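Local coordinates for protein C-type lectin domain family 4, member a4 (Mus musculus, PDB 3VYK) that binds N-glycans through a calcium-dependent C-type lectin domain and probably acts as a pattern recognition receptor at the surface of dendritic cells, at residues C32-V41 and H121-K129; F87-E98 and K106-P116. All coordinates share one frame; numbering follows the deposited sequence. Where two conformers were deposited one is given.

Contact 1 (C32-V41 and H121-K129). With NAG (2-acetamido-2-deoxy-beta-D-glucopyranose), chain B.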
loop_
_atom_site.group_PDB
_atom_site.type_symbol
_atom_site.label_atom_id
_atom_site.label_comp_id
_atom_site.label_asym_id
_atom_site.label_seq_id
_atom_site.Cartn_x
_atom_site.Cartn_y
_atom_site.Cartn_z
ATOM N N CYS A 32 -3.826 -0.396 11.235
ATOM C CA CYS A 32 -2.850 -1.481 11.100
ATOM C C CYS A 32 -2.067 -1.646 12.400
ATOM O O CYS A 32 -1.848 -2.774 12.868
ATOM C CB CYS A 32 -1.882 -1.227 9.937
ATOM S SG CYS A 32 -2.592 -1.227 8.269
ATOM N N SER A 33 -1.675 -0.515 12.986
ATOM C CA SER A 33 -0.903 -0.490 14.234
ATOM C C SER A 33 -1.626 -1.194 15.384
ATOM O O SER A 33 -0.992 -1.911 16.167
ATOM C CB SER A 33 -0.546 0.949 14.624
ATOM O OG SER A 33 0.343 0.969 15.727
ATOM N N HIS A 34 -2.945 -1.005 15.462
ATOM C CA HIS A 34 -3.763 -1.647 16.504
ATOM C C HIS A 34 -3.793 -3.150 16.394
ATOM O O HIS A 34 -4.131 -3.846 17.356
ATOM C CB HIS A 34 -5.182 -1.086 16.511
ATOM C CG HIS A 34 -5.285 0.306 17.094
ATOM N ND1 HIS A 34 -6.050 1.267 16.544
ATOM C CD2 HIS A 34 -4.677 0.880 18.215
ATOM C CE1 HIS A 34 -5.945 2.396 17.271
ATOM N NE2 HIS A 34 -5.102 2.158 18.292
ATOM N N MET A 35 -3.435 -3.668 15.221
ATOM C CA MET A 35 -3.341 -5.114 15.022
ATOM C C MET A 35 -1.895 -5.605 15.011
ATOM O O MET A 35 -1.622 -6.740 14.604
ATOM C CB MET A 35 -4.049 -5.519 13.731
ATOM C CG MET A 35 -5.485 -5.037 13.649
ATOM S SD MET A 35 -6.375 -5.720 12.249
ATOM C CE MET A 35 -5.507 -4.976 10.863
ATOM N N GLY A 36 -0.982 -4.750 15.462
ATOM C CA GLY A 36 0.443 -5.064 15.522
ATOM C C GLY A 36 1.117 -5.081 14.160
ATOM O O GLY A 36 2.178 -5.677 13.997
ATOM N N ALA A 37 0.503 -4.400 13.196
ATOM C CA ALA A 37 0.944 -4.425 11.800
ATOM C C ALA A 37 1.252 -3.005 11.310
ATOM O O ALA A 37 1.176 -2.052 12.080
ATOM C CB ALA A 37 -0.139 -5.059 10.941
ATOM N N HIS A 38 1.601 -2.864 10.034
ATOM C CA HIS A 38 1.799 -1.546 9.422
ATOM C C HIS A 38 1.309 -1.576 8.002
ATOM O O HIS A 38 1.153 -2.652 7.415
ATOM C CB HIS A 38 3.274 -1.131 9.467
ATOM C CG HIS A 38 4.210 -2.126 8.807
ATOM N ND1 HIS A 38 4.427 -2.151 7.472
ATOM C CD2 HIS A 38 4.978 -3.154 9.348
ATOM C CE1 HIS A 38 5.287 -3.143 7.174
ATOM N NE2 HIS A 38 5.628 -3.757 8.324
ATOM N N LEU A 39 1.072 -0.405 7.415
ATOM C CA LEU A 39 0.706 -0.355 6.003
ATOM C C LEU A 39 1.780 -1.041 5.161
ATOM O O LEU A 39 2.980 -0.951 5.457
ATOM C CB LEU A 39 0.449 1.085 5.537
ATOM C CG LEU A 39 -0.883 1.676 6.026
ATOM C CD1 LEU A 39 -0.890 3.177 5.787
ATOM C CD2 LEU A 39 -2.076 1.031 5.345
ATOM N N VAL A 40 1.331 -1.740 4.125
ATOM C CA VAL A 40 2.204 -2.653 3.384
ATOM C C VAL A 40 3.424 -1.987 2.741
ATOM O O VAL A 40 3.349 -0.885 2.200
ATOM C CB VAL A 40 1.387 -3.476 2.367
ATOM C CG1 VAL A 40 0.868 -2.606 1.229
ATOM C CG2 VAL A 40 2.186 -4.661 1.857
ATOM N N VAL A 41 4.552 -2.678 2.831
ATOM C CA VAL A 41 5.804 -2.249 2.238
ATOM C C VAL A 41 6.156 -3.286 1.177
ATOM O O VAL A 41 6.263 -4.468 1.485
ATOM C CB VAL A 41 6.902 -2.157 3.328
ATOM C CG1 VAL A 41 8.281 -2.019 2.709
ATOM C CG2 VAL A 41 6.609 -0.990 4.275
ATOM N N HIS A 121 -9.550 5.958 1.822
ATOM C CA HIS A 121 -9.473 4.757 0.999
ATOM C C HIS A 121 -9.384 3.524 1.833
ATOM O O HIS A 121 -9.228 3.581 3.056
ATOM C CB HIS A 121 -8.265 4.838 0.059
ATOM C CG HIS A 121 -8.469 5.793 -1.078
ATOM N ND1 HIS A 121 -8.269 7.123 -0.953
ATOM C CD2 HIS A 121 -8.919 5.581 -2.370
ATOM C CE1 HIS A 121 -8.566 7.721 -2.117
ATOM N NE2 HIS A 121 -8.960 6.783 -2.980
ATOM N N ASN A 122 -9.472 2.384 1.159
ATOM C CA ASN A 122 -9.141 1.112 1.781
ATOM C C ASN A 122 -7.624 1.007 1.936
ATOM O O ASN A 122 -6.905 1.946 1.607
ATOM C CB ASN A 122 -9.747 -0.007 0.951
ATOM C CG ASN A 122 -11.258 0.103 0.896
ATOM O OD1 ASN A 122 -11.939 -0.135 1.898
ATOM N ND2 ASN A 122 -11.779 0.547 -0.234
ATOM N N SER A 123 -7.132 -0.099 2.475
ATOM C CA SER A 123 -5.697 -0.205 2.738
ATOM C C SER A 123 -5.304 -1.663 2.875
ATOM O O SER A 123 -6.170 -2.543 2.935
ATOM C CB SER A 123 -5.307 0.597 3.993
ATOM O OG SER A 123 -6.031 0.178 5.135
ATOM N N VAL A 124 -3.994 -1.907 2.888
ATOM C CA VAL A 124 -3.442 -3.245 3.127
ATOM C C VAL A 124 -2.446 -3.187 4.284
ATOM O O VAL A 124 -1.515 -2.376 4.261
ATOM C CB VAL A 124 -2.735 -3.800 1.869
ATOM C CG1 VAL A 124 -2.193 -5.204 2.140
ATOM C CG2 VAL A 124 -3.689 -3.837 0.681
ATOM N N CYS A 125 -2.656 -4.025 5.300
ATOM C CA CYS A 125 -1.747 -4.130 6.439
ATOM C C CYS A 125 -0.870 -5.347 6.282
ATOM O O CYS A 125 -1.240 -6.317 5.618
ATOM C CB CYS A 125 -2.498 -4.270 7.767
ATOM S SG CYS A 125 -3.688 -2.968 8.139
ATOM N N GLN A 126 0.288 -5.282 6.920
ATOM C CA GLN A 126 1.280 -6.333 6.815
ATOM C C GLN A 126 1.986 -6.528 8.145
ATOM O O GLN A 126 2.288 -5.565 8.841
ATOM C CB GLN A 126 2.266 -5.953 5.724
ATOM C CG GLN A 126 3.508 -6.808 5.646
ATOM C CD GLN A 126 4.493 -6.230 4.672
ATOM O OE1 GLN A 126 4.692 -5.029 4.634
ATOM N NE2 GLN A 126 5.112 -7.090 3.870
ATOM N N VAL A 127 2.245 -7.788 8.491
ATOM C CA VAL A 127 3.015 -8.113 9.686
ATOM C C VAL A 127 3.855 -9.357 9.410
ATOM O O VAL A 127 3.448 -10.213 8.631
ATOM C CB VAL A 127 2.089 -8.311 10.916
ATOM C CG1 VAL A 127 1.155 -9.504 10.735
ATOM C CG2 VAL A 127 2.905 -8.433 12.202
ATOM N N LYS A 128 5.033 -9.444 10.021
ATOM C CA LYS A 128 5.829 -10.664 9.927
ATOM C C LYS A 128 5.094 -11.812 10.621
ATOM O O LYS A 128 4.457 -11.616 11.655
ATOM C CB LYS A 128 7.219 -10.456 10.543
ATOM C CG LYS A 128 8.138 -11.655 10.379
ATOM C CD LYS A 128 9.459 -11.480 11.104
ATOM C CE LYS A 128 10.307 -12.736 10.947
ATOM N NZ LYS A 128 11.562 -12.661 11.743
ATOM N N LYS A 129 5.172 -13.012 10.051
ATOM C CA LYS A 129 4.640 -14.195 10.734
ATOM C C LYS A 129 5.274 -14.380 12.115
ATOM O O LYS A 129 6.457 -14.083 12.311
ATOM C CB LYS A 129 4.890 -15.443 9.895
ATOM C CG LYS A 129 4.057 -15.533 8.629
ATOM C CD LYS A 129 4.287 -16.869 7.948
ATOM C CE LYS A 129 3.434 -17.045 6.709
ATOM N NZ LYS A 129 3.935 -18.216 5.932
HETATM C C1 NAG B . -7.477 9.707 -8.234
HETATM C C2 NAG B . -7.746 8.223 -8.524
HETATM C C3 NAG B . -8.865 7.671 -7.642
HETATM C C4 NAG B . -8.634 8.043 -6.176
HETATM C C5 NAG B . -8.330 9.538 -6.017
HETATM C C6 NAG B . -7.908 9.903 -4.600
HETATM C C7 NAG B . -7.092 7.664 -10.820
HETATM C C8 NAG B . -7.491 7.672 -12.262
HETATM N N2 NAG B . -7.998 8.113 -9.951
HETATM O O3 NAG B . -8.891 6.261 -7.764
HETATM O O4 NAG B . -9.758 7.703 -5.403
HETATM O O5 NAG B . -7.240 9.891 -6.849
HETATM O O6 NAG B . -9.016 10.167 -3.765
HETATM O O7 NAG B . -5.969 7.269 -10.477
HETATM O O HOH W 1 7.948 -5.646 3.309
#

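Contact 2 (F87-E98 and K106-P116). With CA (calcium ion), chain C; MAN (alpha-D-mannopyranose), chain D; NAG (2-acetamido-2-deoxy-beta-D-glucopyranose), chain B; NAG (2-acetamido-2-deoxy-beta-D-glucopyranose), chain E.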
loop_
_atom_site.group_PDB
_atom_site.type_symbol
_atom_site.label_atom_id
_atom_site.label_comp_id
_atom_site.label_asym_id
_atom_site.label_seq_id
_atom_site.Cartn_x
_atom_site.Cartn_y
_atom_site.Cartn_z
ATOM N N PHE A 87 5.979 0.251 -9.172
ATOM C CA PHE A 87 4.852 -0.124 -10.036
ATOM C C PHE A 87 3.919 1.022 -10.328
ATOM O O PHE A 87 2.703 0.858 -10.383
ATOM C CB PHE A 87 4.137 -1.342 -9.442
ATOM C CG PHE A 87 5.080 -2.471 -9.204
ATOM C CD1 PHE A 87 5.430 -3.321 -10.254
ATOM C CD2 PHE A 87 5.705 -2.621 -7.974
ATOM C CE1 PHE A 87 6.363 -4.331 -10.064
ATOM C CE2 PHE A 87 6.654 -3.618 -7.781
ATOM C CZ PHE A 87 6.977 -4.472 -8.830
ATOM N N TRP A 88 4.508 2.190 -10.528
ATOM C CA TRP A 88 3.733 3.383 -10.864
ATOM C C TRP A 88 2.930 3.228 -12.127
ATOM O O TRP A 88 3.442 2.755 -13.151
ATOM C CB TRP A 88 4.668 4.565 -11.019
ATOM C CG TRP A 88 5.424 4.911 -9.767
ATOM C CD1 TRP A 88 6.765 4.673 -9.481
ATOM C CD2 TRP A 88 4.890 5.590 -8.590
ATOM N NE1 TRP A 88 7.097 5.157 -8.242
ATOM C CE2 TRP A 88 6.006 5.711 -7.649
ATOM C CE3 TRP A 88 3.638 6.083 -8.227
ATOM C CZ2 TRP A 88 5.856 6.320 -6.414
ATOM C CZ3 TRP A 88 3.504 6.694 -6.971
ATOM C CH2 TRP A 88 4.584 6.808 -6.091
ATOM N N HIS A 89 1.677 3.663 -12.073
ATOM C CA HIS A 89 0.854 3.834 -13.280
ATOM C C HIS A 89 1.527 4.768 -14.241
ATOM O O HIS A 89 2.249 5.680 -13.837
ATOM C CB HIS A 89 -0.519 4.407 -12.931
ATOM C CG HIS A 89 -1.513 3.391 -12.442
ATOM N ND1 HIS A 89 -1.947 2.352 -13.205
ATOM C CD2 HIS A 89 -2.200 3.304 -11.234
ATOM C CE1 HIS A 89 -2.853 1.646 -12.511
ATOM N NE2 HIS A 89 -3.000 2.223 -11.302
ATOM N N LYS A 90 1.266 4.580 -15.536
ATOM C CA LYS A 90 1.718 5.546 -16.523
ATOM C C LYS A 90 1.232 6.946 -16.133
ATOM O O LYS A 90 0.057 7.145 -15.800
ATOM C CB LYS A 90 1.214 5.147 -17.920
ATOM C CG LYS A 90 1.660 6.043 -19.060
ATOM C CD LYS A 90 3.169 6.096 -19.217
ATOM C CE LYS A 90 3.557 6.915 -20.442
ATOM N NZ LYS A 90 2.813 8.205 -20.548
ATOM N N GLY A 91 2.163 7.887 -16.129
ATOM C CA GLY A 91 1.896 9.284 -15.786
ATOM C C GLY A 91 1.967 9.598 -14.301
ATOM O O GLY A 91 1.757 10.751 -13.910
ATOM N N GLU A 92 2.244 8.589 -13.475
ATOM C CA GLU A 92 2.348 8.778 -12.022
ATOM C C GLU A 92 3.771 8.512 -11.546
ATOM O O GLU A 92 4.511 7.780 -12.198
ATOM C CB GLU A 92 1.394 7.849 -11.280
ATOM C CG GLU A 92 -0.055 7.930 -11.735
ATOM C CD GLU A 92 -0.734 9.268 -11.448
ATOM O OE1 GLU A 92 -0.299 10.080 -10.570
ATOM O OE2 GLU A 92 -1.792 9.477 -12.100
ATOM N N PRO A 93 4.174 9.110 -10.409
ATOM C CA PRO A 93 3.410 10.069 -9.610
ATOM C C PRO A 93 3.433 11.442 -10.283
ATOM O O PRO A 93 4.350 11.732 -11.056
ATOM C CB PRO A 93 4.158 10.063 -8.276
ATOM C CG PRO A 93 5.585 9.831 -8.665
ATOM C CD PRO A 93 5.538 8.914 -9.870
ATOM N N ASN A 94 2.418 12.265 -10.027
ATOM C CA ASN A 94 2.278 13.490 -10.815
ATOM C C ASN A 94 2.120 14.816 -10.086
ATOM O O ASN A 94 2.259 15.872 -10.720
ATOM C CB ASN A 94 1.148 13.333 -11.847
ATOM C CG ASN A 94 -0.230 13.241 -11.212
ATOM O OD1 ASN A 94 -0.393 12.936 -10.021
ATOM N ND2 ASN A 94 -1.249 13.506 -12.024
ATOM N N GLN A 95 1.832 14.791 -8.785
ATOM C CA GLN A 95 1.474 16.038 -8.102
ATOM C C GLN A 95 2.095 16.161 -6.720
ATOM O O GLN A 95 1.970 15.251 -5.897
ATOM C CB GLN A 95 -0.053 16.177 -8.064
ATOM C CG GLN A 95 -0.616 16.418 -9.464
ATOM C CD GLN A 95 -2.121 16.282 -9.613
ATOM O OE1 GLN A 95 -2.747 15.347 -9.110
ATOM N NE2 GLN A 95 -2.703 17.201 -10.377
ATOM N N ASP A 96 2.739 17.306 -6.467
ATOM C CA ASP A 96 3.546 17.500 -5.250
ATOM C C ASP A 96 2.769 17.400 -3.944
ATOM O O ASP A 96 3.330 16.993 -2.924
ATOM C CB ASP A 96 4.331 18.827 -5.287
ATOM C CG ASP A 96 3.470 20.040 -4.933
ATOM O OD1 ASP A 96 2.819 20.588 -5.835
ATOM O OD2 ASP A 96 3.450 20.441 -3.753
ATOM N N TRP A 97 1.490 17.765 -4.016
ATOM C CA TRP A 97 0.586 17.786 -2.883
ATOM C C TRP A 97 -0.094 16.458 -2.648
ATOM O O TRP A 97 -0.906 16.331 -1.734
ATOM C CB TRP A 97 -0.432 18.915 -3.071
ATOM C CG TRP A 97 -1.072 18.913 -4.440
ATOM C CD1 TRP A 97 -0.581 19.474 -5.618
ATOM C CD2 TRP A 97 -2.346 18.297 -4.819
ATOM N NE1 TRP A 97 -1.444 19.257 -6.664
ATOM C CE2 TRP A 97 -2.521 18.555 -6.253
ATOM C CE3 TRP A 97 -3.323 17.590 -4.142
ATOM C CZ2 TRP A 97 -3.636 18.111 -6.946
ATOM C CZ3 TRP A 97 -4.437 17.150 -4.854
ATOM C CH2 TRP A 97 -4.588 17.405 -6.221
ATOM N N GLU A 98 0.252 15.460 -3.467
ATOM C CA GLU A 98 -0.217 14.081 -3.322
ATOM C C GLU A 98 0.957 13.303 -2.732
ATOM O O GLU A 98 1.848 12.836 -3.463
ATOM C CB GLU A 98 -0.649 13.503 -4.679
ATOM C CG GLU A 98 -1.891 14.172 -5.277
ATOM C CD GLU A 98 -2.451 13.423 -6.484
ATOM O OE1 GLU A 98 -1.706 13.116 -7.447
ATOM O OE2 GLU A 98 -3.668 13.139 -6.465
ATOM N N LYS A 106 -6.758 0.310 -13.280
ATOM C CA LYS A 106 -7.114 1.079 -14.477
ATOM C C LYS A 106 -7.199 0.115 -15.654
ATOM O O LYS A 106 -7.020 -1.090 -15.481
ATOM C CB LYS A 106 -6.093 2.204 -14.731
ATOM C CG LYS A 106 -6.090 3.270 -13.646
ATOM C CD LYS A 106 -4.954 4.287 -13.752
ATOM C CE LYS A 106 -5.268 5.402 -14.735
ATOM N NZ LYS A 106 -4.273 6.489 -14.562
ATOM N N THR A 107 -7.488 0.638 -16.845
ATOM C CA THR A 107 -7.622 -0.214 -18.031
ATOM C C THR A 107 -6.317 -0.950 -18.346
ATOM O O THR A 107 -6.329 -2.059 -18.879
ATOM C CB THR A 107 -8.079 0.591 -19.263
ATOM O OG1 THR A 107 -7.099 1.588 -19.577
ATOM C CG2 THR A 107 -9.415 1.270 -18.992
ATOM N N THR A 108 -5.199 -0.322 -17.993
ATOM C CA THR A 108 -3.865 -0.873 -18.221
ATOM C C THR A 108 -3.431 -1.830 -17.106
ATOM O O THR A 108 -2.335 -2.400 -17.165
ATOM C CB THR A 108 -2.821 0.252 -18.342
ATOM O OG1 THR A 108 -3.001 1.177 -17.260
ATOM C CG2 THR A 108 -2.976 0.991 -19.665
ATOM N N GLY A 109 -4.285 -1.994 -16.096
ATOM C CA GLY A 109 -4.033 -2.916 -14.990
ATOM C C GLY A 109 -3.852 -2.244 -13.635
ATOM O O GLY A 109 -4.261 -1.101 -13.439
ATOM N N TRP A 110 -3.263 -2.981 -12.697
ATOM C CA TRP A 110 -2.961 -2.452 -11.364
ATOM C C TRP A 110 -1.729 -1.604 -11.359
ATOM O O TRP A 110 -0.806 -1.822 -12.138
ATOM C CB TRP A 110 -2.765 -3.600 -10.386
ATOM C CG TRP A 110 -4.037 -4.302 -10.039
ATOM C CD1 TRP A 110 -4.487 -5.531 -10.522
ATOM C CD2 TRP A 110 -5.067 -3.858 -9.102
ATOM N NE1 TRP A 110 -5.687 -5.866 -9.964
ATOM C CE2 TRP A 110 -6.102 -4.907 -9.104
ATOM C CE3 TRP A 110 -5.245 -2.733 -8.299
ATOM C CZ2 TRP A 110 -7.246 -4.811 -8.324
ATOM C CZ3 TRP A 110 -6.400 -2.649 -7.511
ATOM C CH2 TRP A 110 -7.378 -3.666 -7.528
ATOM N N GLY A 111 -1.689 -0.631 -10.452
ATOM C CA GLY A 111 -0.496 0.197 -10.318
ATOM C C GLY A 111 -0.599 1.163 -9.158
ATOM O O GLY A 111 -1.614 1.210 -8.448
ATOM N N TRP A 112 0.465 1.932 -8.978
ATOM C CA TRP A 112 0.533 2.918 -7.901
ATOM C C TRP A 112 0.207 4.296 -8.404
ATOM O O TRP A 112 0.604 4.691 -9.509
ATOM C CB TRP A 112 1.932 2.985 -7.317
ATOM C CG TRP A 112 2.480 1.721 -6.712
ATOM C CD1 TRP A 112 1.831 0.516 -6.442
ATOM C CD2 TRP A 112 3.850 1.545 -6.233
ATOM N NE1 TRP A 112 2.715 -0.386 -5.882
ATOM C CE2 TRP A 112 3.934 0.181 -5.710
ATOM C CE3 TRP A 112 4.983 2.357 -6.198
ATOM C CZ2 TRP A 112 5.126 -0.336 -5.189
ATOM C CZ3 TRP A 112 6.165 1.826 -5.671
ATOM C CH2 TRP A 112 6.223 0.519 -5.166
ATOM N N ASN A 113 -0.496 5.060 -7.566
ATOM C CA ASN A 113 -0.814 6.460 -7.876
ATOM C C ASN A 113 -0.616 7.285 -6.623
ATOM O O ASN A 113 -1.072 6.897 -5.555
ATOM C CB ASN A 113 -2.262 6.575 -8.366
ATOM C CG ASN A 113 -2.720 8.017 -8.533
ATOM O OD1 ASN A 113 -1.957 8.901 -8.929
ATOM N ND2 ASN A 113 -4.008 8.243 -8.254
ATOM N N ASP A 114 0.083 8.410 -6.755
ATOM C CA ASP A 114 0.115 9.371 -5.655
ATOM C C ASP A 114 -1.228 10.084 -5.538
ATOM O O ASP A 114 -1.832 10.503 -6.557
ATOM C CB ASP A 114 1.288 10.367 -5.760
ATOM C CG ASP A 114 1.243 11.237 -7.008
ATOM O OD1 ASP A 114 0.673 10.809 -8.046
ATOM O OD2 ASP A 114 1.832 12.347 -6.937
ATOM N N ILE A 115 -1.676 10.166 -4.278
ATOM C CA ILE A 115 -2.935 10.832 -3.915
ATOM C C ILE A 115 -2.788 11.648 -2.612
ATOM O O ILE A 115 -1.810 11.505 -1.876
ATOM C CB ILE A 115 -4.108 9.826 -3.753
ATOM C CG1 ILE A 115 -3.951 8.934 -2.512
ATOM C CG2 ILE A 115 -4.301 9.001 -5.026
ATOM C CD1 ILE A 115 -5.282 8.399 -2.026
ATOM N N PRO A 116 -3.783 12.511 -2.313
ATOM C CA PRO A 116 -3.722 13.208 -1.040
ATOM C C PRO A 116 -3.920 12.245 0.123
ATOM O O PRO A 116 -4.798 11.374 0.083
ATOM C CB PRO A 116 -4.887 14.206 -1.144
ATOM C CG PRO A 116 -5.119 14.362 -2.611
ATOM C CD PRO A 116 -4.935 12.961 -3.111
HETATM CA CA CA C . -1.486 11.209 -8.822
HETATM C C1 MAN D . -7.030 11.869 -10.458
HETATM C C2 MAN D . -6.213 11.492 -9.220
HETATM C C3 MAN D . -4.727 11.812 -9.437
HETATM C C4 MAN D . -4.243 11.142 -10.713
HETATM C C5 MAN D . -5.127 11.583 -11.899
HETATM C C6 MAN D . -4.719 10.902 -13.208
HETATM O O2 MAN D . -6.357 10.098 -9.024
HETATM O O3 MAN D . -3.830 11.356 -8.420
HETATM O O4 MAN D . -2.856 11.467 -10.776
HETATM O O5 MAN D . -6.489 11.272 -11.623
HETATM O O6 MAN D . -5.482 11.459 -14.274
HETATM C C1 NAG B . -7.477 9.707 -8.234
HETATM C C2 NAG B . -7.746 8.223 -8.524
HETATM C C3 NAG B . -8.865 7.671 -7.642
HETATM C C4 NAG B . -8.634 8.043 -6.176
HETATM C C5 NAG B . -8.330 9.538 -6.017
HETATM C C6 NAG B . -7.908 9.903 -4.600
HETATM C C7 NAG B . -7.092 7.664 -10.820
HETATM C C8 NAG B . -7.491 7.672 -12.262
HETATM N N2 NAG B . -7.998 8.113 -9.951
HETATM O O3 NAG B . -8.891 6.261 -7.764
HETATM O O4 NAG B . -9.758 7.703 -5.403
HETATM O O5 NAG B . -7.240 9.891 -6.849
HETATM O O6 NAG B . -9.016 10.167 -3.765
HETATM O O7 NAG B . -5.969 7.269 -10.477
HETATM C C1 NAG E . -9.731 14.168 -8.271
HETATM C C2 NAG E . -10.933 13.602 -7.522
HETATM C C3 NAG E . -10.855 13.978 -6.044
HETATM C C4 NAG E . -9.488 13.634 -5.441
HETATM C C5 NAG E . -8.378 14.163 -6.347
HETATM C C6 NAG E . -6.994 13.742 -5.857
HETATM C C7 NAG E . -12.932 13.414 -8.935
HETATM C C8 NAG E . -14.166 14.120 -9.427
HETATM N N2 NAG E . -12.170 14.121 -8.096
HETATM O O3 NAG E . -11.874 13.287 -5.360
HETATM O O4 NAG E . -9.393 14.214 -4.157
HETATM O O5 NAG E . -8.529 13.699 -7.681
HETATM O O6 NAG E . -6.002 14.498 -6.518
HETATM O O7 NAG E . -12.684 12.270 -9.322
HETATM O O HOH W 2 1.842 -0.766 -12.699
HETATM O O HOH W 3 -1.604 2.917 -15.969
HETATM O O HOH W 4 -2.209 5.568 -16.150
HETATM O O HOH W 5 -3.557 7.286 -11.867
#

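Contact 1 (C32-V41 and H121-K129)
A disulfide joins Cys32, in the last turn of helix 25-34, to Cys125 in strand 121-128, with SG-SG 2.1 Å and a torsion of -81° about the S-S bond. Met35 CE rests 3.8 Å from Cys125 SG, and Ala37 CB packs on the CB atoms of Cys125 and Val127. The helix ends in a Schellman motif: Gly36 takes the positive phi, with Ala37 N bonded to Cys32 O and Gly36 N to Ser33 O. The chain then turns into a short antiparallel pairing. His38 and Gln126 are its hydrogen-bonded pair (His38 N to Gln126 O 3.0 Å), Leu39 is paired with Cys125 without hydrogen bonds, their side chains diverging, and Val40 N adds a bond to Val124 O. This tie of first helix to last strand, with its disulfide, is a hallmark of the C-type lectin fold. Among the side chains, Gln126 reaches out extended, CG anti to the backbone N (chi1 169°), and its OE1 accepts from Val41 N at 3.0 Å in a nearly straight bond. The His38 ring lies alongside, its plane 55° from the Gln126 amide, and its ND1 donates to Leu39 O at 2.8 Å, which fixes the ring's rotation.

Contact 2 (F87-E98 and K106-P116)
Trp112 presents an edge to Trp88 and a face to Phe87, the centre of an aromatic cluster. Its CE3 stands over the centre of the Trp88 indole, the planes 82° apart, while Pro93 CD covers the opposite face. Phe87 packs offset edge-to-face (planes at 76°), Phe87 CD2 meeting Trp112 CZ2 at 3.6 Å. CH-pi contacts sandwich the His89 imidazole: Lys106 CD sits 3.5 Å from its centroid on one side, Gly111 CA on the other. His89 NE2 is hydrogen-bonded to Asn104 O of strand 100-106. Beyond the single bridge of Trp88 with Trp112, the 87-98 loop becomes the long-loop sugar site of C-type lectins, where the mannose-type EPN motif (Glu92-Pro93-Asn94, peptide cis before Pro93) meets the WND motif (Trp112-Asn113-Asp114). Glu92 OE1, Asn94 OD1, Glu98 OE1, Asn113 OD1 and Asp114 O and OD1 gather round the calcium ion with mannose O3 and O4. Asp114 CG, between the backbone N and carbonyl carbon (chi1 62°), brings OD1 to the same ion as its own backbone O. Asn94 N also reaches Asp114 OD1 (3.0 Å), and Gln95 N the syn lone pair of Asp114 OD2 (3.1 Å), salt-bridged to Arg71. Glu98 OE2 accepts from O6 of the chain E N-acetylglucosamine at 2.7 Å.

In the fold
Contacts 1 and 2 lie on opposite sides of the domain's centre, about 21 Å apart between their centres, yet both reach the same sheet. Contact 1 is mostly buried and covalently fastened, joining a helix end and a short strand to strand 121-128 through backbone pairing, a buried glutamine amide and apolar side chains. Contact 2 is only partly buried: an irregular loop is laid along strand 109-115, with aromatic packing at one end giving way to carboxylates, amides and metal at the sugar-binding surface. Strands 109-115 and 121-128 are consecutive, and the two contacts touch where His121 CE1 packs on Ile115 CD1. Both residues also meet the chain B N-acetylglucosamine, His121 through a hydrogen bond and Ile115 through packing.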